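Local coordinates for isocitrate dehydrogenase [NAD] subunit 1, mitochondrial (Saccharomyces cerevisiae, PDB 3BLX), which forms, with its partner IDH2, the octameric mitochondrial enzyme that oxidises isocitrate to 2-oxoglutarate with NAD(+) in the citric acid cycle, and also binds RNA, at residues F269-R274 with T289-S294; V285-A290 with R327-S332. One frame throughout, in Å; residues are numbered along the deposited sequence.

Contact 1 (F269-R274 with T289-S294)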
ATOM      1  N   PHE E 269     -25.284   8.019 -10.661  1.00 18.47           N
ATOM      2  CA  PHE E 269     -26.164   8.369 -11.774  1.00 17.97           C
ATOM      3  C   PHE E 269     -26.974   9.609 -11.475  1.00 21.53           C
ATOM      4  O   PHE E 269     -27.407   9.801 -10.347  1.00 18.76           O
ATOM      5  CB  PHE E 269     -27.051   7.180 -12.139  1.00 18.92           C
ATOM      6  CG  PHE E 269     -26.265   6.000 -12.613  1.00 18.16           C
ATOM      7  CD1 PHE E 269     -26.039   5.795 -13.961  1.00 20.84           C
ATOM      8  CD2 PHE E 269     -25.660   5.159 -11.703  1.00 20.76           C
ATOM      9  CE1 PHE E 269     -25.284   4.735 -14.388  1.00 19.49           C
ATOM     10  CE2 PHE E 269     -24.899   4.092 -12.118  1.00 22.05           C
ATOM     11  CZ  PHE E 269     -24.717   3.877 -13.476  1.00 23.82           C
ATOM     12  N   GLU E 270     -27.143  10.464 -12.485  1.00 24.19           N
ATOM     13  CA  GLU E 270     -27.691  11.807 -12.280  1.00 30.56           C
ATOM     14  C   GLU E 270     -27.878  12.477 -13.612  1.00 31.11           C
ATOM     15  O   GLU E 270     -27.123  12.225 -14.540  1.00 25.48           O
ATOM     16  CB  GLU E 270     -26.747  12.666 -11.434  1.00 25.19           C
ATOM     17  CG  GLU E 270     -25.661  13.366 -12.240  1.00 45.81           C
ATOM     18  CD  GLU E 270     -24.987  14.536 -11.497  1.00 79.98           C
ATOM     19  OE1 GLU E 270     -25.600  15.100 -10.561  1.00 71.05           O
ATOM     20  OE2 GLU E 270     -23.841  14.902 -11.856  1.00 88.50           O
ATOM     21  N   PRO E 271     -28.887  13.341 -13.714  1.00 30.65           N
ATOM     22  CA  PRO E 271     -29.187  14.066 -14.956  1.00 27.38           C
ATOM     23  C   PRO E 271     -27.951  14.779 -15.538  1.00 32.19           C
ATOM     24  O   PRO E 271     -27.219  15.491 -14.834  1.00 29.77           O
ATOM     25  CB  PRO E 271     -30.237  15.082 -14.519  1.00 30.40           C
ATOM     26  CG  PRO E 271     -30.877  14.485 -13.326  1.00 30.74           C
ATOM     27  CD  PRO E 271     -29.780  13.733 -12.613  1.00 33.93           C
ATOM     28  N   GLY E 272     -27.747  14.588 -16.836  1.00 20.83           N
ATOM     29  CA  GLY E 272     -26.521  14.959 -17.476  1.00 25.98           C
ATOM     30  C   GLY E 272     -26.278  16.443 -17.657  1.00 44.11           C
ATOM     31  O   GLY E 272     -25.161  16.842 -18.017  1.00 53.92           O
ATOM     32  N   SER E 273     -27.299  17.264 -17.432  1.00 41.27           N
ATOM     33  CA  SER E 273     -27.157  18.697 -17.641  1.00 40.48           C
ATOM     34  C   SER E 273     -27.261  19.483 -16.356  1.00 58.04           C
ATOM     35  O   SER E 273     -27.128  20.703 -16.360  1.00 77.85           O
ATOM     36  CB  SER E 273     -28.179  19.208 -18.654  1.00 51.49           C
ATOM     37  OG  SER E 273     -27.592  19.272 -19.937  1.00 48.05           O
ATOM     38  N   ARG E 274     -27.497  18.786 -15.253  1.00 66.95           N
ATOM     39  CA  ARG E 274     -27.668  19.441 -13.965  1.00 81.54           C
ATOM     40  C   ARG E 274     -28.879  20.381 -13.952  1.00 85.14           C
ATOM     41  O   ARG E 274     -28.935  21.310 -13.152  1.00 79.93           O
ATOM     42  CB  ARG E 274     -26.385  20.178 -13.574  1.00 62.77           C
ATOM     43  CG  ARG E 274     -25.387  19.320 -12.807  1.00 87.97           C
ATOM     44  CD  ARG E 274     -24.630  18.327 -13.678  1.00 81.97           C
ATOM     45  NE  ARG E 274     -23.735  17.483 -12.878  1.00113.41           N
ATOM     46  CZ  ARG E 274     -22.480  17.800 -12.557  1.00113.51           C
ATOM     47  NH1 ARG E 274     -21.962  18.951 -12.976  1.00 88.99           N
ATOM     48  NH2 ARG E 274     -21.740  16.967 -11.818  1.00 89.43           N
ATOM     49  N   THR E 289     -38.069  13.094 -16.402  1.00 24.34           N
ATOM     50  CA  THR E 289     -37.489  12.235 -17.437  1.00 34.51           C
ATOM     51  C   THR E 289     -35.971  11.962 -17.301  1.00 33.30           C
ATOM     52  O   THR E 289     -35.532  10.819 -17.395  1.00 28.76           O
ATOM     53  CB  THR E 289     -37.806  12.793 -18.860  1.00 33.13           C
ATOM     54  OG1 THR E 289     -39.216  12.851 -19.033  1.00 29.06           O
ATOM     55  CG2 THR E 289     -37.238  11.927 -19.932  1.00 27.94           C
ATOM     56  N   ALA E 290     -35.187  13.015 -17.081  1.00 25.14           N
ATOM     57  CA  ALA E 290     -33.740  12.910 -16.994  1.00 24.61           C
ATOM     58  C   ALA E 290     -33.359  12.035 -15.828  1.00 23.08           C
ATOM     59  O   ALA E 290     -32.532  11.162 -15.962  1.00 27.40           O
ATOM     60  CB  ALA E 290     -33.086  14.293 -16.873  1.00 19.89           C
ATOM     61  N   MET E 291     -33.972  12.272 -14.682  1.00 22.02           N
ATOM     62  CA  MET E 291     -33.768  11.421 -13.512  1.00 26.76           C
ATOM     63  C   MET E 291     -34.187   9.957 -13.769  1.00 29.44           C
ATOM     64  O   MET E 291     -33.458   9.044 -13.440  1.00 24.75           O
ATOM     65  CB  MET E 291     -34.506  11.982 -12.297  1.00 15.97           C
ATOM     66  CG  MET E 291     -34.125  11.336 -11.033  1.00 33.12           C
ATOM     67  SD  MET E 291     -32.375  11.514 -10.729  1.00 30.36           S
ATOM     68  CE  MET E 291     -32.268  13.248 -10.339  1.00 47.38           C
ATOM     69  N   ILE E 292     -35.342   9.744 -14.382  1.00 27.48           N
ATOM     70  CA  ILE E 292     -35.797   8.405 -14.654  1.00 29.17           C
ATOM     71  C   ILE E 292     -34.864   7.662 -15.622  1.00 34.71           C
ATOM     72  O   ILE E 292     -34.499   6.506 -15.387  1.00 30.55           O
ATOM     73  CB  ILE E 292     -37.234   8.411 -15.220  1.00 34.24           C
ATOM     74  CG1 ILE E 292     -38.183   9.158 -14.268  1.00 38.72           C
ATOM     75  CG2 ILE E 292     -37.724   6.973 -15.448  1.00 25.27           C
ATOM     76  CD1 ILE E 292     -39.611   9.355 -14.802  1.00 22.21           C
ATOM     77  N   LEU E 293     -34.503   8.320 -16.718  1.00 26.41           N
ATOM     78  CA  LEU E 293     -33.603   7.731 -17.691  1.00 34.67           C
ATOM     79  C   LEU E 293     -32.214   7.455 -17.095  1.00 35.45           C
ATOM     80  O   LEU E 293     -31.569   6.456 -17.414  1.00 29.29           O
ATOM     81  CB  LEU E 293     -33.492   8.630 -18.922  1.00 32.31           C
ATOM     82  CG  LEU E 293     -34.786   8.692 -19.727  1.00 34.91           C
ATOM     83  CD1 LEU E 293     -34.610   9.497 -20.998  1.00 22.21           C
ATOM     84  CD2 LEU E 293     -35.250   7.287 -20.044  1.00 19.74           C
ATOM     85  N   SER E 294     -31.749   8.346 -16.235  1.00 28.34           N
ATOM     86  CA  SER E 294     -30.494   8.122 -15.554  1.00 32.55           C
ATOM     87  C   SER E 294     -30.671   6.904 -14.675  1.00 28.46           C
ATOM     88  O   SER E 294     -29.773   6.092 -14.548  1.00 23.93           O
ATOM     89  CB  SER E 294     -30.126   9.339 -14.700  1.00 29.31           C
ATOM     90  OG  SER E 294     -29.793  10.433 -15.530  1.00 26.28           O
TER
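Apolar contact between the segments centres on P271, at the start of the loop that leaves strand 267-269. A290 CB meets the CB end of the ring, 3.8 Å from P271 CB, and the tip of M291 meets the CD and CG end, CE lying 3.4 Å from P271 CD. M291 gets there by folding: CG is anti to the backbone N (chi1 -168°), and the chain then bends at both chi2 (59°) and chi3 (71°), so that SD and CE cross the proline obliquely.

The polar part is carried by S294, one turn further on. Its OG, anti to the carbonyl carbon and beside the backbone N, is 2.9 Å from A290 O and donates to it from above the carbonyl plane, while S294 N gives the same oxygen its helical bond. Across the segments OG only rests against the chain, 3.4 Å from E270 O; OG also takes a hydrogen bond from G259 N, in strand 258-262. F269 adds CD1 at 3.8 Å from S294 O, and the end of its ring leads away.

The charged group belongs to the loop itself. E270 points away from the helix, and R274 grips it side-on with two nitrogens on one oxygen, NE at 2.8 Å from E270 OE2 and NH2 on its syn lone pair. The R274 side chain is poorly ordered, so any orienting effect on E270, whose side chain is about 7 Å from that of R129, a substrate-binding residue by similarity, is tentative.

The whole contact is buried near the centre of the chain: F269 and E270 pair through their backbones with strands 75-80 and 258-262 respectively, M291 also packs on I32 and V36 of helix 27-42, and I292 reaches helix 306-320.

Contact 2 (V285-A290 with R327-S332)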
ATOM      1  N   VAL E 285     -44.091  20.630 -10.949  1.00 43.84           N
ATOM      2  CA  VAL E 285     -44.154  20.919 -12.382  1.00 44.19           C
ATOM      3  C   VAL E 285     -42.955  20.405 -13.181  1.00 41.08           C
ATOM      4  O   VAL E 285     -42.999  20.372 -14.421  1.00 45.85           O
ATOM      5  CB  VAL E 285     -44.329  22.440 -12.657  1.00 56.73           C
ATOM      6  CG1 VAL E 285     -45.635  22.932 -12.104  1.00 52.17           C
ATOM      7  CG2 VAL E 285     -43.192  23.229 -12.063  1.00 55.36           C
ATOM      8  N   ALA E 286     -41.888  20.031 -12.470  1.00 49.46           N
ATOM      9  CA  ALA E 286     -40.596  19.677 -13.080  1.00 43.98           C
ATOM     10  C   ALA E 286     -40.620  18.370 -13.902  1.00 39.34           C
ATOM     11  O   ALA E 286     -41.360  17.457 -13.578  1.00 40.23           O
ATOM     12  CB  ALA E 286     -39.542  19.607 -12.014  1.00 21.28           C
ATOM     13  N   ASN E 287     -39.835  18.297 -14.972  1.00 31.24           N
ATOM     14  CA  ASN E 287     -39.763  17.080 -15.770  1.00 24.49           C
ATOM     15  C   ASN E 287     -38.846  16.052 -15.127  1.00 28.06           C
ATOM     16  O   ASN E 287     -37.664  16.333 -14.930  1.00 41.27           O
ATOM     17  CB  ASN E 287     -39.266  17.399 -17.182  1.00 23.91           C
ATOM     18  CG  ASN E 287     -39.585  16.293 -18.170  1.00 36.35           C
ATOM     19  OD1 ASN E 287     -40.054  15.217 -17.779  1.00 35.24           O
ATOM     20  ND2 ASN E 287     -39.337  16.548 -19.456  1.00 31.05           N
ATOM     21  N   PRO E 288     -39.378  14.849 -14.794  1.00 29.44           N
ATOM     22  CA  PRO E 288     -38.602  13.800 -14.118  1.00 25.25           C
ATOM     23  C   PRO E 288     -37.872  12.897 -15.099  1.00 29.81           C
ATOM     24  O   PRO E 288     -37.144  12.032 -14.646  1.00 27.21           O
ATOM     25  CB  PRO E 288     -39.662  12.974 -13.392  1.00 19.38           C
ATOM     26  CG  PRO E 288     -40.975  13.455 -13.903  1.00 43.56           C
ATOM     27  CD  PRO E 288     -40.748  14.391 -15.046  1.00 34.21           C
ATOM     28  N   THR E 289     -38.069  13.094 -16.402  1.00 24.34           N
ATOM     29  CA  THR E 289     -37.489  12.235 -17.437  1.00 34.51           C
ATOM     30  C   THR E 289     -35.971  11.962 -17.301  1.00 33.30           C
ATOM     31  O   THR E 289     -35.532  10.819 -17.395  1.00 28.76           O
ATOM     32  CB  THR E 289     -37.806  12.793 -18.860  1.00 33.13           C
ATOM     33  OG1 THR E 289     -39.216  12.851 -19.033  1.00 29.06           O
ATOM     34  CG2 THR E 289     -37.238  11.927 -19.932  1.00 27.94           C
ATOM     35  N   ALA E 290     -35.187  13.015 -17.081  1.00 25.14           N
ATOM     36  CA  ALA E 290     -33.740  12.910 -16.994  1.00 24.61           C
ATOM     37  C   ALA E 290     -33.359  12.035 -15.828  1.00 23.08           C
ATOM     38  O   ALA E 290     -32.532  11.162 -15.962  1.00 27.40           O
ATOM     39  CB  ALA E 290     -33.086  14.293 -16.873  1.00 19.89           C
ATOM     40  N   ARG E 327     -44.950  20.325 -18.440  1.00 37.98           N
ATOM     41  CA  ARG E 327     -45.096  21.623 -19.134  1.00 49.85           C
ATOM     42  C   ARG E 327     -43.938  22.108 -20.016  1.00 50.53           C
ATOM     43  O   ARG E 327     -44.139  22.933 -20.906  1.00 50.05           O
ATOM     44  CB  ARG E 327     -45.548  22.745 -18.179  1.00 45.87           C
ATOM     45  CG  ARG E 327     -44.436  23.447 -17.446  1.00 73.48           C
ATOM     46  CD  ARG E 327     -44.998  24.513 -16.505  1.00101.44           C
ATOM     47  NE  ARG E 327     -43.954  25.155 -15.702  1.00121.66           N
ATOM     48  CZ  ARG E 327     -44.182  26.042 -14.732  1.00113.76           C
ATOM     49  NH1 ARG E 327     -45.427  26.402 -14.432  1.00 91.47           N
ATOM     50  NH2 ARG E 327     -43.162  26.570 -14.056  1.00100.55           N
ATOM     51  N   ASP E 328     -42.739  21.590 -19.788  1.00 59.92           N
ATOM     52  CA  ASP E 328     -41.557  22.064 -20.508  1.00 49.74           C
ATOM     53  C   ASP E 328     -41.397  21.444 -21.889  1.00 54.35           C
ATOM     54  O   ASP E 328     -40.633  21.960 -22.714  1.00 42.73           O
ATOM     55  CB  ASP E 328     -40.297  21.814 -19.685  1.00 44.11           C
ATOM     56  CG  ASP E 328     -40.339  20.480 -18.943  1.00 91.49           C
ATOM     57  OD1 ASP E 328     -39.706  19.508 -19.438  1.00 74.13           O
ATOM     58  OD2 ASP E 328     -41.006  20.413 -17.869  1.00 87.53           O
ATOM     59  N   ILE E 329     -42.087  20.335 -22.134  1.00 50.46           N
ATOM     60  CA  ILE E 329     -42.124  19.765 -23.481  1.00 51.03           C
ATOM     61  C   ILE E 329     -43.504  19.925 -24.109  1.00 54.61           C
ATOM     62  O   ILE E 329     -43.893  19.145 -24.969  1.00 45.70           O
ATOM     63  CB  ILE E 329     -41.675  18.300 -23.516  1.00 45.82           C
ATOM     64  CG1 ILE E 329     -42.390  17.498 -22.432  1.00 34.15           C
ATOM     65  CG2 ILE E 329     -40.181  18.204 -23.332  1.00 31.18           C
ATOM     66  CD1 ILE E 329     -42.096  16.008 -22.515  1.00 41.26           C
ATOM     67  N   GLY E 330     -44.233  20.941 -23.658  1.00 50.55           N
ATOM     68  CA  GLY E 330     -45.471  21.342 -24.302  1.00 66.93           C
ATOM     69  C   GLY E 330     -46.760  20.774 -23.731  1.00 56.38           C
ATOM     70  O   GLY E 330     -47.848  21.026 -24.243  1.00 56.40           O
ATOM     71  N   GLY E 331     -46.645  19.993 -22.671  1.00 60.21           N
ATOM     72  CA  GLY E 331     -47.821  19.457 -22.008  1.00 41.81           C
ATOM     73  C   GLY E 331     -48.283  20.406 -20.925  1.00 52.36           C
ATOM     74  O   GLY E 331     -47.885  21.569 -20.911  1.00 56.44           O
ATOM     75  N   SER E 332     -49.116  19.922 -20.010  1.00 48.36           N
ATOM     76  CA  SER E 332     -49.652  20.788 -18.966  1.00 64.21           C
ATOM     77  C   SER E 332     -49.886  20.013 -17.682  1.00 63.32           C
ATOM     78  O   SER E 332     -50.424  20.540 -16.702  1.00 56.14           O
ATOM     79  CB  SER E 332     -50.944  21.458 -19.433  1.00 61.40           C
ATOM     80  OG  SER E 332     -51.768  20.526 -20.109  1.00 76.49           O
TER
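This is a mixed contact between two loops, one hydrogen bond beside a valine laid over a guanidinium, partly buried towards the outside of the subunit, where the residues leading into helix 289-302 meet the loop that follows helix 306-320. Its centre is about 18 Å from that of the chain, and N287 and D328 carry its one cross-segment hydrogen bond. N287 ND2 donates to D328 OD1 over 3.0 Å, on the syn lone pair, but the bond is bent: the N-H...O angle is 131° and the oxygen stands 28° out of the amide plane. The two side chains cross at about a right angle.

The amide oxygen makes a capping bond. With CG anti to the backbone N (chi1 -162°), N287 OD1 accepts from T289 N, two residues on, at 3.2 Å, as in an Asx turn leading into the helix, and from T289 OG1 at 2.8 Å, both donors lying above the carbonyl plane. Three bonds therefore fix the flip of the amide; an alanine here would remove all three and would probably loosen both the start of the helix and the hold on the D328 loop.

Beside this pair, V285 lays CG2 over one face of the R327 guanidinium, 3.9 Å from R327 NH2 and offset toward the rim. The arginine reaches it through a chain extended from CG to NE, in an exposed setting. I329 CD1 comes to 4.2 Å from N287 ND2, a looser apolar neighbour.

Around it, N287, P288 and T289 all touch F338 of helix 335-347, while A286 packs on V28 and E31, and P288 on S35, of helix 27-42.

In the fold
Both contacts use the amino-terminal part of helix 289-302 and share T289 and A290, with centres about 13 Å apart. Contact 1 is core: all six touching residues are buried, and a face of the helix is set against the loop leaving the central sheet by apolar packing on P271 and the van der Waals approach of S294, with no hydrogen bond between its two segments. Contact 2 lies nearer the surface, with an exposed arginine among its residues, and joins the residues before the helix to a loop through an amide-carboxylate bond. The two buried areas are similar, 254 and 242 Å². Helix 27-42 borders both, whereas helix 335-347 is a neighbour of contact 2.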